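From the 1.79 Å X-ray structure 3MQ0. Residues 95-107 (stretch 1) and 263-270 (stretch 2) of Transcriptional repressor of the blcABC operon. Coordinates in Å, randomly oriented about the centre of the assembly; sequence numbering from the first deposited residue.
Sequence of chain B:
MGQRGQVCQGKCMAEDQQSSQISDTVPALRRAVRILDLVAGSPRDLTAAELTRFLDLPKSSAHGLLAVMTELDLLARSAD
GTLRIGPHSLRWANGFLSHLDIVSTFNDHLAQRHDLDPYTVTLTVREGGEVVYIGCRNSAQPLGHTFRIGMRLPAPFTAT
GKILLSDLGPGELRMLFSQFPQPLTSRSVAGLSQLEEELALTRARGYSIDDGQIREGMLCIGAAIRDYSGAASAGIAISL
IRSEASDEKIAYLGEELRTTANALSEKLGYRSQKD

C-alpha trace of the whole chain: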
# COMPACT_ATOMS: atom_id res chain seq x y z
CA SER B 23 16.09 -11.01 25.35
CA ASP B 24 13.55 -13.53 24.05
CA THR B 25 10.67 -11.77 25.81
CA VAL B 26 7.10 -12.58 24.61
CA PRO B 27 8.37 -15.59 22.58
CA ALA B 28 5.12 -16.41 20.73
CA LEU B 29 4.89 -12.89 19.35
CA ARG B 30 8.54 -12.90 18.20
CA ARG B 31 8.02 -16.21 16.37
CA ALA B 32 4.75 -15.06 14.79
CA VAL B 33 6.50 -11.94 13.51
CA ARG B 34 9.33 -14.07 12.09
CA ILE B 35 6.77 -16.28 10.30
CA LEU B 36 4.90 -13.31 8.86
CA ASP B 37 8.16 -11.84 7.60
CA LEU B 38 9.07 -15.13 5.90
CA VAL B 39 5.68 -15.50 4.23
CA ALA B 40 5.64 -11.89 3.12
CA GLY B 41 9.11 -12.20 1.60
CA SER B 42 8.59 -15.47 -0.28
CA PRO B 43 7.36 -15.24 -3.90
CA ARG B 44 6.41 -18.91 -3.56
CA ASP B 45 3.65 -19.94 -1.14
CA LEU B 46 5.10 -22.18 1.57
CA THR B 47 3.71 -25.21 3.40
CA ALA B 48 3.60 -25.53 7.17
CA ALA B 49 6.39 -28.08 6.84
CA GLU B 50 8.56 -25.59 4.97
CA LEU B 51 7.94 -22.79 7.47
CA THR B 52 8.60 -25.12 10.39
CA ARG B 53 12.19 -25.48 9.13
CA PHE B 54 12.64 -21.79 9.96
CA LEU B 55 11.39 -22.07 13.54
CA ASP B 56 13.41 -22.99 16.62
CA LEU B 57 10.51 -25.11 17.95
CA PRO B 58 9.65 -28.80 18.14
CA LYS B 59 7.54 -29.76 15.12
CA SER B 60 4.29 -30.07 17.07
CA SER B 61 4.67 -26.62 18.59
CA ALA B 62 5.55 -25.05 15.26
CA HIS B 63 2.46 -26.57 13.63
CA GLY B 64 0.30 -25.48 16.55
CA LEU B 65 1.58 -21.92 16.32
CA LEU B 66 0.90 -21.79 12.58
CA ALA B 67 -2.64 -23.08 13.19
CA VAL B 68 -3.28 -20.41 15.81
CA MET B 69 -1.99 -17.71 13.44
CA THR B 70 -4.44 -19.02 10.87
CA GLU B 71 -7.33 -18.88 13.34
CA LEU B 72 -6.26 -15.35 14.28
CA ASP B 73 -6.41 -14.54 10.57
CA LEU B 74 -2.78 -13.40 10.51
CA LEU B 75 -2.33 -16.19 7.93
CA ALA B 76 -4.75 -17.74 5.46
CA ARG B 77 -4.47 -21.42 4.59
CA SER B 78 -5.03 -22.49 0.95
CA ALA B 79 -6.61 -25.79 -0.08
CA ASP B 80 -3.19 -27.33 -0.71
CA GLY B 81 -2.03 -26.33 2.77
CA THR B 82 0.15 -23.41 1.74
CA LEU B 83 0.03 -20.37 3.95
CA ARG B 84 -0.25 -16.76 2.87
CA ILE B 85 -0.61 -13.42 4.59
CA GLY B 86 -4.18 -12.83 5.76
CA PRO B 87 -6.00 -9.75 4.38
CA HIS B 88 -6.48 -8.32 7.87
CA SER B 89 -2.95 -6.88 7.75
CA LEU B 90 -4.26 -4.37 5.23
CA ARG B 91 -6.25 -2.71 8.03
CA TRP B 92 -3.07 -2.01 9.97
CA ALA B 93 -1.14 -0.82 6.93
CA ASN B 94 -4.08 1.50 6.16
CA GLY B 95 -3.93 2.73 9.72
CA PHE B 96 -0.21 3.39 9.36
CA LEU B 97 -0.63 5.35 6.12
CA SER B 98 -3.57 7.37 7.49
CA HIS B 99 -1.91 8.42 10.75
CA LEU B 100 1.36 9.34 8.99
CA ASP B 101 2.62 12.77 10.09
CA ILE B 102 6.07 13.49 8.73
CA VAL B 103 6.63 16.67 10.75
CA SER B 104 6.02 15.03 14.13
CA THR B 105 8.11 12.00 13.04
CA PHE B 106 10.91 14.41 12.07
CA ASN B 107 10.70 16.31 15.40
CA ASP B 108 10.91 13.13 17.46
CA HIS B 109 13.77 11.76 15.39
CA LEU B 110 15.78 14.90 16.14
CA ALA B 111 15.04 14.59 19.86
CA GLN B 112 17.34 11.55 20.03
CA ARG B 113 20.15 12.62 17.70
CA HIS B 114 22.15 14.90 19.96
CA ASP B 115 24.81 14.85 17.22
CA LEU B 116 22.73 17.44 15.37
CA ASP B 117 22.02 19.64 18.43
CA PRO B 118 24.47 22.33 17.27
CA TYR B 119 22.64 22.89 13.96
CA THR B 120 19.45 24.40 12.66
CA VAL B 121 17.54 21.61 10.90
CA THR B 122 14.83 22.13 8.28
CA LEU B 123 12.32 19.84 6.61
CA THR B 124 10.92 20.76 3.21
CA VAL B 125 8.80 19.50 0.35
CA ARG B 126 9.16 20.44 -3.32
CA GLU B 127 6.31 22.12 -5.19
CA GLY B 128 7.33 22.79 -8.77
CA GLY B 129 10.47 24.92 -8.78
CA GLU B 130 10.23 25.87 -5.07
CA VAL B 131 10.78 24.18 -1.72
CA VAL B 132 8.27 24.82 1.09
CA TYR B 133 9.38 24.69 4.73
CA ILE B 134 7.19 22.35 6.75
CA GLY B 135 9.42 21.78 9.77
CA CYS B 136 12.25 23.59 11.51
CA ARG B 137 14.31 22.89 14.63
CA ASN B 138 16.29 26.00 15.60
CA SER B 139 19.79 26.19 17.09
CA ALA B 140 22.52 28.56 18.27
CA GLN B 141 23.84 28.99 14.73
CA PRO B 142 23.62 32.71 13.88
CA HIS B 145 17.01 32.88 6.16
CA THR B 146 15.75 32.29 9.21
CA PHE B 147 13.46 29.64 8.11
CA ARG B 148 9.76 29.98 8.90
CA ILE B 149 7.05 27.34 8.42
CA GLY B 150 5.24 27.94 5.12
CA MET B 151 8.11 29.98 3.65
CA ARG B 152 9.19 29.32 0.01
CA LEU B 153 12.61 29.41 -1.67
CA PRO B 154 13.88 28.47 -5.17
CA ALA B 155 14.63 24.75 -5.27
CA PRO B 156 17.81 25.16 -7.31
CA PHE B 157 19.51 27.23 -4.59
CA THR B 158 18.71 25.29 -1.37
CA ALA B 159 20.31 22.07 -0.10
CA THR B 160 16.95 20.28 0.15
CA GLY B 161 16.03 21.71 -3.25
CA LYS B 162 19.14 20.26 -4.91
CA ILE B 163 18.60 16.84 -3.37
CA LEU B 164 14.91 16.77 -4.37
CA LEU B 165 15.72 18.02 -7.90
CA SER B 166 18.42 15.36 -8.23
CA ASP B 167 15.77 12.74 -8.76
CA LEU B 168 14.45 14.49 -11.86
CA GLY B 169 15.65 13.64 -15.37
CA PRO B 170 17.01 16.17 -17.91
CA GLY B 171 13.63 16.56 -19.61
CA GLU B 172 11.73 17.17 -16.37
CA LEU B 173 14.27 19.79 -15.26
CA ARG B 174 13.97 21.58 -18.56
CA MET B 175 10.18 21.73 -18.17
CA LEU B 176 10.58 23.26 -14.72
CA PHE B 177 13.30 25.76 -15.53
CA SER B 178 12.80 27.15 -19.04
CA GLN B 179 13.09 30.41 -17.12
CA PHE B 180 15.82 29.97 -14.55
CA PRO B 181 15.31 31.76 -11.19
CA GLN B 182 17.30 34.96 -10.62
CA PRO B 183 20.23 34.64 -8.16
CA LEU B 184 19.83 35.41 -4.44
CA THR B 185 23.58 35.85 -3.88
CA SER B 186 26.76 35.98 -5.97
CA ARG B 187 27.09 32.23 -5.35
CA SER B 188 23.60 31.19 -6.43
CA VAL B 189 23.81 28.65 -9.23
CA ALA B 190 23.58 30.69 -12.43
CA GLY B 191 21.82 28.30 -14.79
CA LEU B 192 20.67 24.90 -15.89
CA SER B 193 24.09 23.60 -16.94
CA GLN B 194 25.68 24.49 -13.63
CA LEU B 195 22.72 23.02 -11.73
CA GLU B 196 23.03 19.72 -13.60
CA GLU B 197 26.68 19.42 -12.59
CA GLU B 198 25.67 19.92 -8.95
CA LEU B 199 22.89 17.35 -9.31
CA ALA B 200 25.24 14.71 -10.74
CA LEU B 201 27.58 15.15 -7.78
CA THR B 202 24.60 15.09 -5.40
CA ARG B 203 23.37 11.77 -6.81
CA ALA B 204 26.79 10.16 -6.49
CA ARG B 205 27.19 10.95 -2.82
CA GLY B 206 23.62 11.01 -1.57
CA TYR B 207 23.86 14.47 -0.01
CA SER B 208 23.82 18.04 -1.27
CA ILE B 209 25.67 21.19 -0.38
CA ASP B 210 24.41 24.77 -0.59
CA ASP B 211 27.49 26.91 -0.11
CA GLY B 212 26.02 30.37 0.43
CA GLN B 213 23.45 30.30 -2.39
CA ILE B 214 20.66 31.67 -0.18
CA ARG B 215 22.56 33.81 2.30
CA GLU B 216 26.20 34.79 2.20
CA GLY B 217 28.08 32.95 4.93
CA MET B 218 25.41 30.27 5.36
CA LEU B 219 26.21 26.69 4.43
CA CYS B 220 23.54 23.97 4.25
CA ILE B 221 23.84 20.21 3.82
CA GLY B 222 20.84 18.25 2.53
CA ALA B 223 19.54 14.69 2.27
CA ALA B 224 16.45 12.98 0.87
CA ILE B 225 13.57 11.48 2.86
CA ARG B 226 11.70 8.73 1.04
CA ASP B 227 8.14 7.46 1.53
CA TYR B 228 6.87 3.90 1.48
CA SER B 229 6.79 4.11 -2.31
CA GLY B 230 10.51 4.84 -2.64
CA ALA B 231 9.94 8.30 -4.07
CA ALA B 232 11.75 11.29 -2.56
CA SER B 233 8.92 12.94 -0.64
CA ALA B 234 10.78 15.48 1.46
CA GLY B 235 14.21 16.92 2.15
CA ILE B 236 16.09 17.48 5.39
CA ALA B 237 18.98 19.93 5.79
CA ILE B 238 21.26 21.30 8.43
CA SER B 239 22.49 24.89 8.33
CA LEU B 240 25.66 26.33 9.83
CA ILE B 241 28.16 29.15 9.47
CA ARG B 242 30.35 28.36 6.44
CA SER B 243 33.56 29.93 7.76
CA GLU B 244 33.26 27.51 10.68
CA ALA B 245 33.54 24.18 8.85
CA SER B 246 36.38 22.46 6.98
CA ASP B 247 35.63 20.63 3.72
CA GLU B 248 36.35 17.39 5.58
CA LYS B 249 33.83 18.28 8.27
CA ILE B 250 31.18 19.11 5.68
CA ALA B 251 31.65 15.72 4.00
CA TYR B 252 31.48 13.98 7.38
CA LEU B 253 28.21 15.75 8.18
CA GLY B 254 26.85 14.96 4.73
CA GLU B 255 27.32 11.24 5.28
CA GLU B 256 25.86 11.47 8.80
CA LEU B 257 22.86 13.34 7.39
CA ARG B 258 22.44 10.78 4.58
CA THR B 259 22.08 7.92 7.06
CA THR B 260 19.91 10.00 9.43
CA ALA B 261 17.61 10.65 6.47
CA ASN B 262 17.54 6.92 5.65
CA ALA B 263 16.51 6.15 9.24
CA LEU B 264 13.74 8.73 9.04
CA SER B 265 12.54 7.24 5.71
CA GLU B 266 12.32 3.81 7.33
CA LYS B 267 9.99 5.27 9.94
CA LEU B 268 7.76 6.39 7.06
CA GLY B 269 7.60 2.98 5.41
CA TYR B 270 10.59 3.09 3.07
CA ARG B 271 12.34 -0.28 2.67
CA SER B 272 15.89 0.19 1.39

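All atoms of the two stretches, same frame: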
# COMPACT_ATOMS: atom_id res chain seq x y z
N GLY B 95 -4.03 1.92 8.53
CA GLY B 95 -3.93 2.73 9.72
C GLY B 95 -2.59 3.46 9.79
O GLY B 95 -2.53 4.63 10.16
N PHE B 96 -1.51 2.76 9.44
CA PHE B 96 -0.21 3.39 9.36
C PHE B 96 -0.21 4.56 8.38
O PHE B 96 0.20 5.67 8.73
CB PHE B 96 0.87 2.37 8.97
CG PHE B 96 2.22 2.98 8.69
CD1 PHE B 96 3.05 3.37 9.74
CD2 PHE B 96 2.67 3.14 7.40
CE1 PHE B 96 4.29 3.92 9.50
CE2 PHE B 96 3.91 3.70 7.14
CZ PHE B 96 4.73 4.09 8.19
N LEU B 97 -0.69 4.32 7.16
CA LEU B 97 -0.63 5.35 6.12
C LEU B 97 -1.53 6.55 6.44
O LEU B 97 -1.21 7.68 6.06
CB LEU B 97 -0.98 4.76 4.75
CG LEU B 97 0.01 3.74 4.20
CD1 LEU B 97 -0.55 3.05 2.97
CD2 LEU B 97 1.36 4.39 3.90
N SER B 98 -2.63 6.31 7.13
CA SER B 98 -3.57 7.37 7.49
C SER B 98 -3.06 8.27 8.61
O SER B 98 -3.29 9.48 8.58
CB SER B 98 -4.91 6.77 7.91
OG SER B 98 -5.47 6.00 6.86
N HIS B 99 -2.40 7.68 9.59
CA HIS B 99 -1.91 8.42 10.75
C HIS B 99 -0.53 9.05 10.50
O HIS B 99 0.03 9.68 11.40
CB HIS B 99 -1.84 7.50 11.97
CG HIS B 99 -3.18 7.15 12.54
ND1 HIS B 99 -4.19 6.61 11.78
CD2 HIS B 99 -3.66 7.24 13.81
CE1 HIS B 99 -5.25 6.40 12.55
NE2 HIS B 99 -4.95 6.77 13.79
N LEU B 100 0.01 8.88 9.30
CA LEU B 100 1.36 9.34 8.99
C LEU B 100 1.49 10.86 9.05
O LEU B 100 0.80 11.58 8.32
CB LEU B 100 1.82 8.81 7.63
CG LEU B 100 3.33 8.65 7.41
CD1 LEU B 100 3.95 7.82 8.52
CD2 LEU B 100 3.60 8.03 6.05
N ASP B 101 2.38 11.34 9.91
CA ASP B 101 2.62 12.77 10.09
C ASP B 101 4.12 12.99 10.07
O ASP B 101 4.80 12.79 11.06
CB ASP B 101 2.05 13.22 11.43
CG ASP B 101 2.11 14.74 11.63
OD1 ASP B 101 3.02 15.40 11.08
OD2 ASP B 101 1.23 15.27 12.34
N ILE B 102 4.63 13.40 8.91
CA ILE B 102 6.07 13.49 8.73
C ILE B 102 6.73 14.53 9.66
O ILE B 102 7.83 14.33 10.16
CB ILE B 102 6.42 13.76 7.25
CG1 ILE B 102 7.92 13.70 7.03
CG2 ILE B 102 5.85 15.10 6.79
CD1 ILE B 102 8.31 13.98 5.60
N VAL B 103 6.04 15.64 9.92
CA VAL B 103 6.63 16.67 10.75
C VAL B 103 6.83 16.19 12.18
O VAL B 103 7.88 16.43 12.77
CB VAL B 103 5.77 17.95 10.73
CG1 VAL B 103 6.31 18.97 11.73
CG2 VAL B 103 5.73 18.53 9.32
N SER B 104 5.84 15.51 12.76
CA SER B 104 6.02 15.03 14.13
C SER B 104 7.06 13.89 14.17
O SER B 104 7.82 13.79 15.13
CB SER B 104 4.69 14.58 14.75
OG SER B 104 4.10 13.53 14.02
N THR B 105 7.09 13.05 13.14
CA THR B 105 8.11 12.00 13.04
C THR B 105 9.52 12.61 13.00
O THR B 105 10.42 12.17 13.71
CB THR B 105 7.87 11.15 11.77
OG1 THR B 105 6.58 10.52 11.86
CG2 THR B 105 8.95 10.08 11.61
N PHE B 106 9.67 13.62 12.17
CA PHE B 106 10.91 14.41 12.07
C PHE B 106 11.31 14.98 13.44
O PHE B 106 12.42 14.78 13.89
CB PHE B 106 10.67 15.51 11.03
CG PHE B 106 11.65 16.66 11.06
CD1 PHE B 106 12.89 16.56 10.45
CD2 PHE B 106 11.28 17.88 11.62
CE1 PHE B 106 13.78 17.65 10.43
CE2 PHE B 106 12.16 18.96 11.62
CZ PHE B 106 13.41 18.84 11.02
N ASN B 107 10.39 15.67 14.12
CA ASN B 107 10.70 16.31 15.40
C ASN B 107 11.24 15.30 16.40
O ASN B 107 12.26 15.54 17.05
CB ASN B 107 9.48 16.99 16.01
CG ASN B 107 9.05 18.24 15.26
OD1 ASN B 107 9.84 18.88 14.60
ND2 ASN B 107 7.77 18.59 15.38
N ALA B 263 17.20 6.65 8.05
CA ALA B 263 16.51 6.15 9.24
C ALA B 263 15.13 6.79 9.36
O ALA B 263 14.16 6.14 9.75
CB ALA B 263 17.33 6.43 10.49
N LEU B 264 15.04 8.07 9.03
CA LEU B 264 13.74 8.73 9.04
C LEU B 264 12.79 8.12 7.99
O LEU B 264 11.61 7.91 8.27
CB LEU B 264 13.91 10.23 8.80
CG LEU B 264 12.74 11.17 9.07
CD1 LEU B 264 12.15 10.93 10.45
CD2 LEU B 264 13.20 12.62 8.95
N SER B 265 13.31 7.87 6.79
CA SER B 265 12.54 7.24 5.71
C SER B 265 11.96 5.89 6.13
O SER B 265 10.81 5.56 5.83
CB SER B 265 13.43 7.05 4.47
OG SER B 265 13.87 8.32 4.00
N GLU B 266 12.77 5.10 6.82
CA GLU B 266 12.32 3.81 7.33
C GLU B 266 11.12 3.96 8.26
O GLU B 266 10.18 3.17 8.22
CB GLU B 266 13.46 3.09 8.04
CG GLU B 266 13.15 1.65 8.36
CD GLU B 266 14.35 0.89 8.90
OE1 GLU B 266 14.71 1.12 10.07
OE2 GLU B 266 14.92 0.08 8.15
N LYS B 267 11.12 5.01 9.07
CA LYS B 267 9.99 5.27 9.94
C LYS B 267 8.73 5.59 9.15
O LYS B 267 7.64 5.45 9.67
CB LYS B 267 10.32 6.41 10.91
CG LYS B 267 11.39 6.03 11.92
CD LYS B 267 11.66 7.18 12.88
CE LYS B 267 12.62 6.74 13.99
NZ LYS B 267 13.08 7.90 14.81
N LEU B 268 8.90 6.00 7.90
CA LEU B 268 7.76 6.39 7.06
C LEU B 268 7.34 5.29 6.11
O LEU B 268 6.43 5.48 5.28
CB LEU B 268 8.08 7.67 6.28
CG LEU B 268 8.48 8.88 7.12
CD1 LEU B 268 8.85 10.05 6.21
CD2 LEU B 268 7.34 9.27 8.06
N GLY B 269 7.99 4.13 6.21
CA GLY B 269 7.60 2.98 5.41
C GLY B 269 8.57 2.59 4.32
O GLY B 269 8.40 1.54 3.70
N TYR B 270 9.59 3.41 4.07
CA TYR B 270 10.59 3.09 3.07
C TYR B 270 11.38 1.84 3.45
O TYR B 270 11.83 1.70 4.59
CB TYR B 270 11.53 4.27 2.86
CG TYR B 270 12.63 4.02 1.85
CD1 TYR B 270 12.33 3.77 0.52
CD2 TYR B 270 13.97 4.04 2.23
CE1 TYR B 270 13.32 3.54 -0.41
CE2 TYR B 270 14.97 3.81 1.30
CZ TYR B 270 14.64 3.57 -0.02
OH TYR B 270 15.64 3.34 -0.94
O HOH W 1 10.66 9.65 14.97

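This is a small apolar contact between segments far apart in sequence, centred on L268 and joined at one margin by a bridging water. No direct hydrogen bond crosses it. About 409 Å² of surface is buried, both sides summed.

Helix 102-107 and helix 263-267 run at 136° to each other, nearer antiparallel than parallel. Their axes approach to 10.4 Å, which leaves room for side chains between them.

L268 gives the most surface. Its CA-to-CB bond points away from stretch 1, but the end of the side chain comes nearer. L268 CD2 lies 3.7 Å from L100 CD1, and L268 CD1 lies 3.9 Å from I102 CG1. T105 CG2 also packs 4.0 Å from L268 CD2. The same methyl, T105 CG2, sits 3.5 Å from L264 CD1 and 4.0 Å from K267 CB. T105 OG1 lies 4.1 Å from L268 CD2 and donates to D101 O at 3.0 Å. L264 also reaches F106, with L264 CD2 4.2 Å from F106 CD1 at the ring edge.

F96 meets backbone instead. The F96 ring edge faces the end of stretch 2, with F96 CZ 3.5 Å from both K267 O and L268 C. G269 follows with positive phi, in a Schellman motif: G269 N bonds to E266 O at 3.1 Å and Y270 N to S265 O at 3.0 Å. A CB on G269 would lie 3.3 Å from F96 CE2, a tight fit, and would also jam against the preceding carbonyl.

In stretch 1, D101 caps the helix that carries I102, T105 and F106. D101 OD1 accepts from S104 N at 3.3 Å.

The polar link is water 1, which donates to T105 O at 2.8 Å and accepts from K267 NZ at 3.0 Å. It ties a backbone carbonyl to the lysine amine.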